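Local structure of DltD domain-containing protein (Beauveria bassiana, 7D78) at residues Pro121-Ser125 against Ser126-Leu130; Asn232-Ala235 against Leu236-Gln240; Ala243-Pro247 against Lys248-Lys252; Glu314-Arg317 against Glu318-Gly322. The protein probably acts as a thioesterase of the alpha/beta hydrolase fold that closes polyketide chains into medium-ring lactones. One frame throughout, in Å; residues are numbered along the deposited sequence.

The four contacts are short-range and show how an alpha/beta hydrolase fold turns corners and starts or ends helices. Contacts 1 and 4 are neighbours, their centres about 12 Å apart, and they meet where Val320 CG1 lies 3.4 Å from Lys127 CA. Strand 127-133, which begins in contact 1, runs to the likely nucleophile elbow. Contacts 2 and 3 share helix 238-244, with centres about 19 Å apart; contact 2 lies across the chain's centre from contact 1, the two centres about 33 Å apart. Contact 3 places the Trp245 ring against Phe135 of the presumed elbow, while in contact 2 the side chain of Tyr239 is about 12 Å from the bound sodium ion.

Contact 1. Residues Pro121-Ser125 against Ser126-Leu130; sequences PSVDS and SKITL
Asp124 and Ser126 meet at the corner that leads into strand 127-133 of the central sheet of the alpha/beta hydrolase fold. Here an Asx turn is laid over a type I beta turn: Asp124 OD1 takes the backbone N of Ser126 at 2.9 Å, and Lys127 N closes the turn on Asp124 O at 2.9 Å. The same OD1 also receives Ser126 OG at 2.6 Å. Both Ser126 donors reach this one oxygen from the same face of the carboxylate, each about 35° out of its plane; two bonds on OD1 probably restrict rotation of the acid. A chi1 of -175° puts CG beside the carbonyl carbon of Asp124, from where OD1 reaches Ser126 N and OG.

Lys127 can be followed outward along the other oxygen. Its CB lies 3.9 Å from Asp124 O; beyond it the extended chain passes Asp124 OD2, with CG at 3.6 Å, CD at 3.5 Å and CE at 3.3 Å from that atom. NZ has gone past it, leaving a long salt bridge of 3.9 Å to OD2, which a water spans by donating to OD2 and accepting from NZ. On the buried side Val123 CG1 packs on Ile128 CD1, the side chains crossing at about a right angle, next to Ala53 of strand 51-57. A second water gives its hydrogen to Ser125 O and accepts one from Ile128 N.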
loop_
_atom_site.group_PDB
_atom_site.type_symbol
_atom_site.label_atom_id
_atom_site.label_comp_id
_atom_site.label_asym_id
_atom_site.label_seq_id
_atom_site.Cartn_x
_atom_site.Cartn_y
_atom_site.Cartn_z
ATOM N N PRO A 121 27.150 6.751 -17.046
ATOM C CA PRO A 121 27.792 6.773 -18.381
ATOM C C PRO A 121 27.880 5.417 -19.060
ATOM O O PRO A 121 27.792 5.347 -20.296
ATOM C CB PRO A 121 29.199 7.332 -18.091
ATOM C CG PRO A 121 29.110 7.974 -16.746
ATOM C CD PRO A 121 28.052 7.239 -15.982
ATOM N N SER A 122 28.048 4.339 -18.301
ATOM C CA SER A 122 28.198 3.004 -18.867
ATOM C C SER A 122 26.872 2.280 -19.089
ATOM O O SER A 122 26.879 1.138 -19.553
ATOM C CB SER A 122 29.090 2.150 -17.956
ATOM O OG SER A 122 28.421 1.886 -16.732
ATOM N N VAL A 123 25.742 2.904 -18.775
ATOM C CA VAL A 123 24.455 2.217 -18.756
ATOM C C VAL A 123 23.666 2.591 -20.000
ATOM O O VAL A 123 23.542 3.773 -20.339
ATOM C CB VAL A 123 23.668 2.559 -17.480
ATOM C CG1 VAL A 123 22.279 1.950 -17.536
ATOM C CG2 VAL A 123 24.441 2.066 -16.249
ATOM N N ASP A 124 23.145 1.577 -20.685
ATOM C CA ASP A 124 22.216 1.758 -21.795
ATOM C C ASP A 124 20.811 1.864 -21.207
ATOM O O ASP A 124 20.235 0.861 -20.780
ATOM C CB ASP A 124 22.336 0.577 -22.757
ATOM C CG ASP A 124 21.487 0.731 -23.993
ATOM O OD1 ASP A 124 20.526 1.531 -23.980
ATOM O OD2 ASP A 124 21.806 0.046 -24.991
ATOM N N SER A 125 20.262 3.078 -21.187
ATOM C CA SER A 125 18.955 3.308 -20.579
ATOM C C SER A 125 17.833 2.544 -21.277
ATOM O O SER A 125 16.722 2.472 -20.737
ATOM C CB SER A 125 18.644 4.810 -20.595
ATOM O OG SER A 125 18.407 5.239 -21.920
ATOM N N SER A 126 18.089 1.973 -22.452
ATOM C CA SER A 126 17.085 1.185 -23.158
ATOM C C SER A 126 17.165 -0.298 -22.837
ATOM O O SER A 126 16.397 -1.080 -23.404
ATOM C CB SER A 126 17.217 1.382 -24.681
ATOM O OG SER A 126 18.400 0.772 -25.185
ATOM N N LYS A 127 18.070 -0.710 -21.945
ATOM C CA LYS A 127 18.267 -2.126 -21.644
ATOM C C LYS A 127 18.354 -2.337 -20.125
ATOM O O LYS A 127 19.322 -2.902 -19.624
ATOM C CB LYS A 127 19.527 -2.688 -22.316
ATOM C CG LYS A 127 19.577 -2.595 -23.837
ATOM C CD LYS A 127 20.874 -3.245 -24.340
ATOM C CE LYS A 127 21.101 -3.055 -25.833
ATOM N NZ LYS A 127 22.435 -3.627 -26.208
ATOM N N ILE A 128 17.323 -1.895 -19.393
ATOM C CA ILE A 128 17.257 -2.037 -17.936
ATOM C C ILE A 128 16.465 -3.295 -17.590
ATOM O O ILE A 128 15.350 -3.490 -18.094
ATOM C CB ILE A 128 16.604 -0.803 -17.284
ATOM C CG1 ILE A 128 17.335 0.489 -17.660
ATOM C CG2 ILE A 128 16.505 -0.995 -15.773
ATOM C CD1 ILE A 128 18.806 0.543 -17.230
ATOM N N THR A 129 17.029 -4.138 -16.714
ATOM C CA THR A 129 16.379 -5.338 -16.189
ATOM C C THR A 129 16.285 -5.232 -14.672
ATOM O O THR A 129 17.220 -4.749 -14.022
ATOM C CB THR A 129 17.157 -6.620 -16.582
ATOM O OG1 THR A 129 16.986 -6.874 -17.983
ATOM C CG2 THR A 129 16.681 -7.869 -15.779
ATOM N N LEU A 130 15.142 -5.647 -14.112
ATOM C CA LEU A 130 14.979 -5.758 -12.666
ATOM C C LEU A 130 15.068 -7.219 -12.247
ATOM O O LEU A 130 14.419 -8.092 -12.843
ATOM C CB LEU A 130 13.652 -5.162 -12.186
ATOM C CG LEU A 130 13.478 -3.640 -12.287
ATOM C CD1 LEU A 130 12.258 -3.186 -11.506
ATOM C CD2 LEU A 130 14.742 -2.865 -11.857
HETATM O O HOH W 1 23.928 -1.540 -25.006
HETATM O O HOH W 2 15.392 0.124 -20.442
#

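Contact 2. Residues Asn232-Ala235 against Leu236-Gln240; sequences NKIA and LQTYQ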
loop_
_atom_site.group_PDB
_atom_site.type_symbol
_atom_site.label_atom_id
_atom_site.label_comp_id
_atom_site.label_asym_id
_atom_site.label_seq_id
_atom_site.Cartn_x
_atom_site.Cartn_y
_atom_site.Cartn_z
ATOM N N ASN A 232 19.748 -7.712 12.603
ATOM C CA ASN A 232 18.834 -8.858 12.597
ATOM C C ASN A 232 17.560 -8.528 13.382
ATOM O O ASN A 232 17.182 -9.183 14.354
ATOM C CB ASN A 232 19.533 -10.099 13.143
ATOM C CG ASN A 232 18.681 -11.349 13.024
ATOM O OD1 ASN A 232 17.788 -11.431 12.183
ATOM N ND2 ASN A 232 18.961 -12.336 13.867
ATOM N N LYS A 233 16.891 -7.469 12.931
ATOM C CA LYS A 233 15.669 -7.010 13.572
ATOM C C LYS A 233 14.844 -6.264 12.539
ATOM O O LYS A 233 15.396 -5.694 11.598
ATOM C CB LYS A 233 15.962 -6.094 14.773
ATOM C CG LYS A 233 16.787 -4.840 14.421
ATOM C CD LYS A 233 17.016 -3.925 15.642
ATOM C CE LYS A 233 17.773 -2.646 15.241
ATOM N NZ LYS A 233 17.970 -1.692 16.383
ATOM N N ILE A 234 13.512 -6.290 12.712
ATOM C CA ILE A 234 12.614 -5.470 11.908
ATOM C C ILE A 234 11.674 -4.713 12.834
ATOM O O ILE A 234 11.415 -5.122 13.969
ATOM C CB ILE A 234 11.788 -6.298 10.893
ATOM C CG1 ILE A 234 10.957 -7.373 11.632
ATOM C CG2 ILE A 234 12.697 -6.905 9.830
ATOM C CD1 ILE A 234 9.886 -8.042 10.771
ATOM N N ALA A 235 11.147 -3.602 12.328
ATOM C CA ALA A 235 10.033 -2.944 12.998
ATOM C C ALA A 235 8.783 -3.807 12.880
ATOM O O ALA A 235 8.451 -4.283 11.789
ATOM C CB ALA A 235 9.774 -1.568 12.384
ATOM N N LEU A 236 8.084 -4.009 14.002
ATOM C CA LEU A 236 6.811 -4.727 13.959
ATOM C C LEU A 236 5.849 -4.133 12.929
ATOM O O LEU A 236 5.077 -4.872 12.298
ATOM C CB LEU A 236 6.160 -4.729 15.351
ATOM C CG LEU A 236 4.906 -5.600 15.516
ATOM C CD1 LEU A 236 5.277 -7.087 15.798
ATOM C CD2 LEU A 236 4.027 -5.045 16.627
ATOM N N GLN A 237 5.888 -2.810 12.728
ATOM C CA GLN A 237 4.956 -2.182 11.790
ATOM C C GLN A 237 5.130 -2.685 10.364
ATOM O O GLN A 237 4.244 -2.451 9.531
ATOM C CB GLN A 237 5.106 -0.660 11.823
ATOM C CG GLN A 237 4.533 -0.018 13.092
ATOM C CD GLN A 237 3.061 -0.374 13.329
ATOM O OE1 GLN A 237 2.271 -0.454 12.387
ATOM N NE2 GLN A 237 2.694 -0.584 14.597
ATOM N N THR A 238 6.254 -3.345 10.061
ATOM C CA THR A 238 6.420 -4.096 8.818
ATOM C C THR A 238 5.180 -4.930 8.553
ATOM O O THR A 238 4.675 -4.972 7.427
ATOM C CB THR A 238 7.646 -5.014 8.894
ATOM O OG1 THR A 238 8.828 -4.229 9.073
ATOM C CG2 THR A 238 7.772 -5.891 7.625
ATOM N N TYR A 239 4.667 -5.579 9.605
ATOM C CA TYR A 239 3.533 -6.474 9.430
ATOM C C TYR A 239 2.272 -5.719 9.026
ATOM O O TYR A 239 1.388 -6.296 8.386
ATOM C CB TYR A 239 3.312 -7.264 10.716
ATOM C CG TYR A 239 4.492 -8.140 11.086
ATOM C CD1 TYR A 239 5.295 -8.723 10.101
ATOM C CD2 TYR A 239 4.801 -8.388 12.418
ATOM C CE1 TYR A 239 6.387 -9.538 10.452
ATOM C CE2 TYR A 239 5.871 -9.190 12.775
ATOM C CZ TYR A 239 6.653 -9.768 11.800
ATOM O OH TYR A 239 7.712 -10.566 12.189
ATOM N N GLN A 240 2.157 -4.443 9.409
ATOM C CA GLN A 240 1.051 -3.628 8.915
ATOM C C GLN A 240 1.165 -3.414 7.407
ATOM O O GLN A 240 0.174 -3.530 6.673
ATOM C CB GLN A 240 1.020 -2.289 9.653
ATOM C CG GLN A 240 -0.056 -1.320 9.155
ATOM C CD GLN A 240 -1.460 -1.839 9.400
ATOM O OE1 GLN A 240 -2.093 -2.437 8.513
ATOM N NE2 GLN A 240 -1.951 -1.634 10.606
#
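Ala235 and Thr238 meet where the chain passes from strand 234-235 into helix 238-244, across a type I beta turn. This strand-to-helix junction belongs to the long insertion between strands 150-156 and 259-264, the region in which alpha/beta hydrolases often carry a lid. Ala235, the residue most buried by the contact, works through its carbonyl: O accepts Thr238 N at 2.9 Å and Thr238 OG1 at 2.7 Å. The two donors use the oxygen differently. The hydroxyl comes in the carbonyl plane, whereas the backbone N-H sits well above that plane. Thr238 can supply both because OG1 lies beside its own backbone N, opposite the carbonyl carbon (chi1 -62°). The hydroxyl in turn accepts from Ile101 N, so this buried oxygen makes two hydrogen bonds.

Ile234 supplies the apolar half. Its CB stands 4.0 Å from Thr238 OG1, and its far end reaches Tyr239, whose side chain it crosses at about a right angle. The Leu236 side chain points away from residues 232-235 and touches Leu191 of the paired strand 190-191 and Gln174 and Asp178 of helix 168-183; Leu236 O accepts Tyr239 N at 2.8 Å, carrying the turn onward into the helix. The phenol is approached obliquely, by one methyl group: Ile234 CD1 lies 3.6 Å from Tyr239 OH and 3.8 Å from Tyr239 CZ.

Contact 3. Residues Ala243-Pro247 against Lys248-Lys252; sequences AWWQP and KEILK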
loop_
_atom_site.group_PDB
_atom_site.type_symbol
_atom_site.label_atom_id
_atom_site.label_comp_id
_atom_site.label_asym_id
_atom_site.label_seq_id
_atom_site.Cartn_x
_atom_site.Cartn_y
_atom_site.Cartn_z
ATOM N N ALA A 243 0.176 -6.491 5.688
ATOM C CA ALA A 243 -1.261 -6.752 5.708
ATOM C C ALA A 243 -1.952 -6.092 4.525
ATOM O O ALA A 243 -2.897 -6.652 3.960
ATOM C CB ALA A 243 -1.873 -6.257 7.020
ATOM N N TRP A 244 -1.502 -4.885 4.167
ATOM C CA TRP A 244 -2.087 -4.123 3.071
ATOM C C TRP A 244 -1.719 -4.709 1.712
ATOM O O TRP A 244 -2.532 -4.676 0.782
ATOM C CB TRP A 244 -1.595 -2.675 3.114
ATOM C CG TRP A 244 -1.922 -1.803 4.325
ATOM C CD1 TRP A 244 -1.111 -0.833 4.858
ATOM C CD2 TRP A 244 -3.131 -1.777 5.101
ATOM N NE1 TRP A 244 -1.736 -0.215 5.908
ATOM C CE2 TRP A 244 -2.974 -0.771 6.080
ATOM C CE3 TRP A 244 -4.329 -2.496 5.061
ATOM C CZ2 TRP A 244 -3.966 -0.479 7.017
ATOM C CZ3 TRP A 244 -5.311 -2.203 5.981
ATOM C CH2 TRP A 244 -5.122 -1.205 6.956
ATOM N N TRP A 245 -0.504 -5.241 1.589
ATOM C CA TRP A 245 0.057 -5.639 0.305
ATOM C C TRP A 245 -0.707 -6.815 -0.279
ATOM O O TRP A 245 -0.913 -7.831 0.393
ATOM C CB TRP A 245 1.522 -6.023 0.491
ATOM C CG TRP A 245 2.380 -6.017 -0.737
ATOM C CD1 TRP A 245 2.191 -5.294 -1.887
ATOM C CD2 TRP A 245 3.602 -6.746 -0.917
ATOM N NE1 TRP A 245 3.231 -5.532 -2.771
ATOM C CE2 TRP A 245 4.101 -6.423 -2.199
ATOM C CE3 TRP A 245 4.326 -7.641 -0.110
ATOM C CZ2 TRP A 245 5.293 -6.958 -2.690
ATOM C CZ3 TRP A 245 5.506 -8.166 -0.597
ATOM C CH2 TRP A 245 5.985 -7.816 -1.876
ATOM N N GLN A 246 -1.110 -6.687 -1.541
ATOM C CA GLN A 246 -1.765 -7.765 -2.280
ATOM C C GLN A 246 -0.961 -8.051 -3.545
ATOM O O GLN A 246 -1.400 -7.728 -4.655
ATOM C CB GLN A 246 -3.207 -7.386 -2.613
ATOM C CG GLN A 246 -3.991 -6.882 -1.389
ATOM C CD GLN A 246 -4.197 -7.972 -0.383
ATOM O OE1 GLN A 246 -4.435 -9.122 -0.755
ATOM N NE2 GLN A 246 -4.089 -7.635 0.906
ATOM N N PRO A 247 0.227 -8.653 -3.408
ATOM C CA PRO A 247 1.131 -8.747 -4.568
ATOM C C PRO A 247 0.614 -9.638 -5.680
ATOM O O PRO A 247 0.915 -9.373 -6.852
ATOM C CB PRO A 247 2.425 -9.308 -3.962
ATOM C CG PRO A 247 1.988 -10.014 -2.718
ATOM C CD PRO A 247 0.817 -9.230 -2.189
ATOM N N LYS A 248 -0.138 -10.697 -5.356
ATOM C CA LYS A 248 -0.735 -11.507 -6.413
ATOM C C LYS A 248 -1.599 -10.657 -7.330
ATOM O O LYS A 248 -1.633 -10.894 -8.543
ATOM C CB LYS A 248 -1.552 -12.657 -5.818
ATOM C CG LYS A 248 -0.714 -13.645 -5.025
ATOM C CD LYS A 248 -1.571 -14.749 -4.400
ATOM C CE LYS A 248 -0.723 -15.721 -3.588
ATOM N NZ LYS A 248 -1.560 -16.697 -2.832
ATOM N N GLU A 249 -2.271 -9.642 -6.779
ATOM C CA GLU A 249 -3.078 -8.766 -7.624
ATOM C C GLU A 249 -2.200 -7.845 -8.454
ATOM O O GLU A 249 -2.498 -7.596 -9.628
ATOM C CB GLU A 249 -4.059 -7.950 -6.782
ATOM C CG GLU A 249 -4.956 -8.787 -5.885
ATOM C CD GLU A 249 -5.643 -9.918 -6.631
ATOM O OE1 GLU A 249 -6.098 -9.702 -7.774
ATOM O OE2 GLU A 249 -5.728 -11.024 -6.069
ATOM N N ILE A 250 -1.119 -7.322 -7.861
ATOM C CA ILE A 250 -0.238 -6.414 -8.600
ATOM C C ILE A 250 0.498 -7.161 -9.710
ATOM O O ILE A 250 0.729 -6.615 -10.799
ATOM C CB ILE A 250 0.747 -5.705 -7.647
ATOM C CG1 ILE A 250 -0.018 -4.905 -6.586
ATOM C CG2 ILE A 250 1.630 -4.750 -8.421
ATOM C CD1 ILE A 250 0.835 -4.499 -5.417
ATOM N N LEU A 251 0.863 -8.423 -9.464
ATOM C CA LEU A 251 1.552 -9.194 -10.494
ATOM C C LEU A 251 0.690 -9.348 -11.741
ATOM O O LEU A 251 1.223 -9.495 -12.848
ATOM C CB LEU A 251 1.968 -10.563 -9.951
ATOM C CG LEU A 251 3.452 -10.683 -9.584
ATOM C CD1 LEU A 251 3.784 -9.763 -8.404
ATOM C CD2 LEU A 251 3.833 -12.133 -9.263
ATOM N N LYS A 252 -0.639 -9.274 -11.592
ATOM C CA LYS A 252 -1.515 -9.385 -12.754
ATOM C C LYS A 252 -1.395 -8.178 -13.672
ATOM O O LYS A 252 -1.711 -8.288 -14.859
ATOM C CB LYS A 252 -2.969 -9.586 -12.312
ATOM C CG LYS A 252 -3.224 -10.929 -11.641
ATOM C CD LYS A 252 -4.510 -10.902 -10.835
ATOM C CE LYS A 252 -4.729 -12.212 -10.085
ATOM N NZ LYS A 252 -6.069 -12.240 -9.425
HETATM O O HOH W 3 -4.346 -10.911 -3.332
#
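Gln246 O receives two backbone donors from the next turn: Ile250 N at 3.2 Å and Glu249 N at 3.0 Å, the latter a weak bond. Pro247 O takes the following donor, Leu251 N, at 2.8 Å.

These bonds start helix 247-251 after the chain has left helix 238-244 at Trp245. Gln246 holds the N-cap position, and Pro247, having no N-H to satisfy, suits the first turn.

Among the polar side chains, Gln246 and Glu249 are joined through a water that donates to Gln246 OE1 and Glu249 OE2, while Gln246 CB and Glu249 CG touch at 4.0 Å. Glu249 OE1 is held by Lys252 NZ in a salt bridge of 3.0 Å, met on the syn side, 27° out of the carboxylate plane.

The apolar contacts centre on the Trp245 indole. Ile250 CG1 lies beside its backbone N (chi1 -59°), and from there CD1 approaches the indole obliquely, 3.7 Å from Trp245 NE1. Pro247 CB rests 3.8 Å above one face of the Trp245 ring, offset toward the rim. Phe135 and Phe162 also meet this ring, and Ile250 packs on Trp244 of the second subunit.

Contact 4. Residues Glu314-Arg317 against Glu318-Gly322; sequences EFIR and ENVAG
Phe315 and Asn319 form the tight side of the last turn of helix 305-319. The amide nitrogen ND2 of Asn319 sits over the centre of the Phe315 ring, 3.2 Å above its plane, with the amide turned 48° from the ring. The same ND2 donates to Phe315 O at 2.8 Å, while Asn319 N reaches that oxygen at 3.1 Å from the opposite face of the carbonyl. One backbone oxygen is thus held by both the backbone N and the side-chain ND2 of Asn319, and the amide is fixed between it and the ring. Asn319 CG, placed beside the backbone N (chi1 -66°), folds the side chain back along the helix to make this possible. The last regular bond, Val320 N to Ile316 O at 2.8 Å, comes as Val320 leaves helical geometry. The Ile316 and Val320 side chains lie side by side, their CG2 atoms 4.0 Å apart.

The solvent side is looser. Glu314 and Glu318 point the same way, and their OE1 atoms approach to 3.2 Å with the carboxylate planes 66° apart. The two carboxylates probably repel each other, which may raise the pKa of one of them. Beyond the last helical bond a water donates to both Arg317 O and Val320 O, joining the helix end to the tail.

Toward the protein interior, Ile316 packs on Phe80 and on strand 127-133, Phe315 on Pro258, and Val320 also reaches strand 150-156, so the helix end lies across two neighbouring parallel strands of the central sheet.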
loop_
_atom_site.group_PDB
_atom_site.type_symbol
_atom_site.label_atom_id
_atom_site.label_comp_id
_atom_site.label_asym_id
_atom_site.label_seq_id
_atom_site.Cartn_x
_atom_site.Cartn_y
_atom_site.Cartn_z
ATOM N N GLU A 314 21.137 -15.497 -20.325
ATOM C CA GLU A 314 20.614 -15.864 -21.634
ATOM C C GLU A 314 19.222 -15.276 -21.836
ATOM O O GLU A 314 18.935 -14.685 -22.884
ATOM C CB GLU A 314 20.598 -17.387 -21.793
ATOM C CG GLU A 314 20.079 -17.866 -23.149
ATOM C CD GLU A 314 19.610 -19.320 -23.126
ATOM O OE1 GLU A 314 19.337 -19.876 -24.214
ATOM O OE2 GLU A 314 19.514 -19.910 -22.024
ATOM N N PHE A 315 18.349 -15.407 -20.827
ATOM C CA PHE A 315 17.000 -14.852 -20.934
ATOM C C PHE A 315 17.039 -13.336 -21.103
ATOM O O PHE A 315 16.301 -12.772 -21.917
ATOM C CB PHE A 315 16.171 -15.239 -19.705
ATOM C CG PHE A 315 14.772 -14.686 -19.711
ATOM C CD1 PHE A 315 13.742 -15.383 -20.326
ATOM C CD2 PHE A 315 14.480 -13.473 -19.092
ATOM C CE1 PHE A 315 12.449 -14.881 -20.342
ATOM C CE2 PHE A 315 13.182 -12.954 -19.103
ATOM C CZ PHE A 315 12.168 -13.660 -19.721
ATOM N N ILE A 316 17.897 -12.658 -20.347
ATOM C CA ILE A 316 17.998 -11.207 -20.470
ATOM C C ILE A 316 18.536 -10.826 -21.846
ATOM O O ILE A 316 18.003 -9.933 -22.516
ATOM C CB ILE A 316 18.870 -10.640 -19.334
ATOM C CG1 ILE A 316 18.235 -10.971 -17.982
ATOM C CG2 ILE A 316 19.048 -9.142 -19.490
ATOM C CD1 ILE A 316 19.103 -10.645 -16.773
ATOM N N ARG A 317 19.589 -11.517 -22.299
ATOM C CA ARG A 317 20.161 -11.233 -23.611
ATOM C C ARG A 317 19.120 -11.382 -24.711
ATOM O O ARG A 317 19.053 -10.561 -25.634
ATOM C CB ARG A 317 21.351 -12.160 -23.876
ATOM C CG ARG A 317 22.636 -11.438 -24.242
ATOM C CD ARG A 317 23.749 -12.415 -24.620
ATOM N NE ARG A 317 24.191 -13.210 -23.478
ATOM C CZ ARG A 317 25.100 -12.809 -22.594
ATOM N NH1 ARG A 317 25.669 -11.613 -22.716
ATOM N NH2 ARG A 317 25.440 -13.601 -21.588
ATOM N N GLU A 318 18.288 -12.415 -24.626
ATOM C CA GLU A 318 17.324 -12.661 -25.692
ATOM C C GLU A 318 16.239 -11.593 -25.718
ATOM O O GLU A 318 15.814 -11.163 -26.795
ATOM C CB GLU A 318 16.700 -14.046 -25.529
ATOM C CG GLU A 318 17.600 -15.184 -25.981
ATOM C CD GLU A 318 16.905 -16.534 -25.932
ATOM O OE1 GLU A 318 17.557 -17.528 -25.542
ATOM O OE2 GLU A 318 15.708 -16.598 -26.287
ATOM N N ASN A 319 15.796 -11.134 -24.548
ATOM C CA ASN A 319 14.614 -10.285 -24.461
ATOM C C ASN A 319 14.914 -8.801 -24.295
ATOM O O ASN A 319 14.030 -7.980 -24.551
ATOM C CB ASN A 319 13.732 -10.759 -23.305
ATOM C CG ASN A 319 13.169 -12.125 -23.557
ATOM O OD1 ASN A 319 12.284 -12.277 -24.391
ATOM N ND2 ASN A 319 13.689 -13.140 -22.858
ATOM N N VAL A 320 16.122 -8.437 -23.877
ATOM C CA VAL A 320 16.482 -7.038 -23.685
ATOM C C VAL A 320 17.541 -6.657 -24.713
ATOM O O VAL A 320 18.730 -6.531 -24.392
ATOM C CB VAL A 320 16.958 -6.803 -22.239
ATOM C CG1 VAL A 320 17.141 -5.328 -21.961
ATOM C CG2 VAL A 320 15.933 -7.366 -21.269
ATOM N N ALA A 321 17.117 -6.476 -25.966
ATOM C CA ALA A 321 18.048 -6.321 -27.079
ATOM C C ALA A 321 18.072 -4.901 -27.642
ATOM O O ALA A 321 18.590 -4.687 -28.747
ATOM C CB ALA A 321 17.722 -7.339 -28.180
ATOM N N GLY A 322 17.537 -3.927 -26.907
ATOM C CA GLY A 322 17.613 -2.526 -27.301
ATOM C C GLY A 322 16.504 -2.092 -28.247
ATOM O O GLY A 322 15.742 -2.946 -28.713
HETATM O O HOH W 4 21.029 -7.932 -25.534
#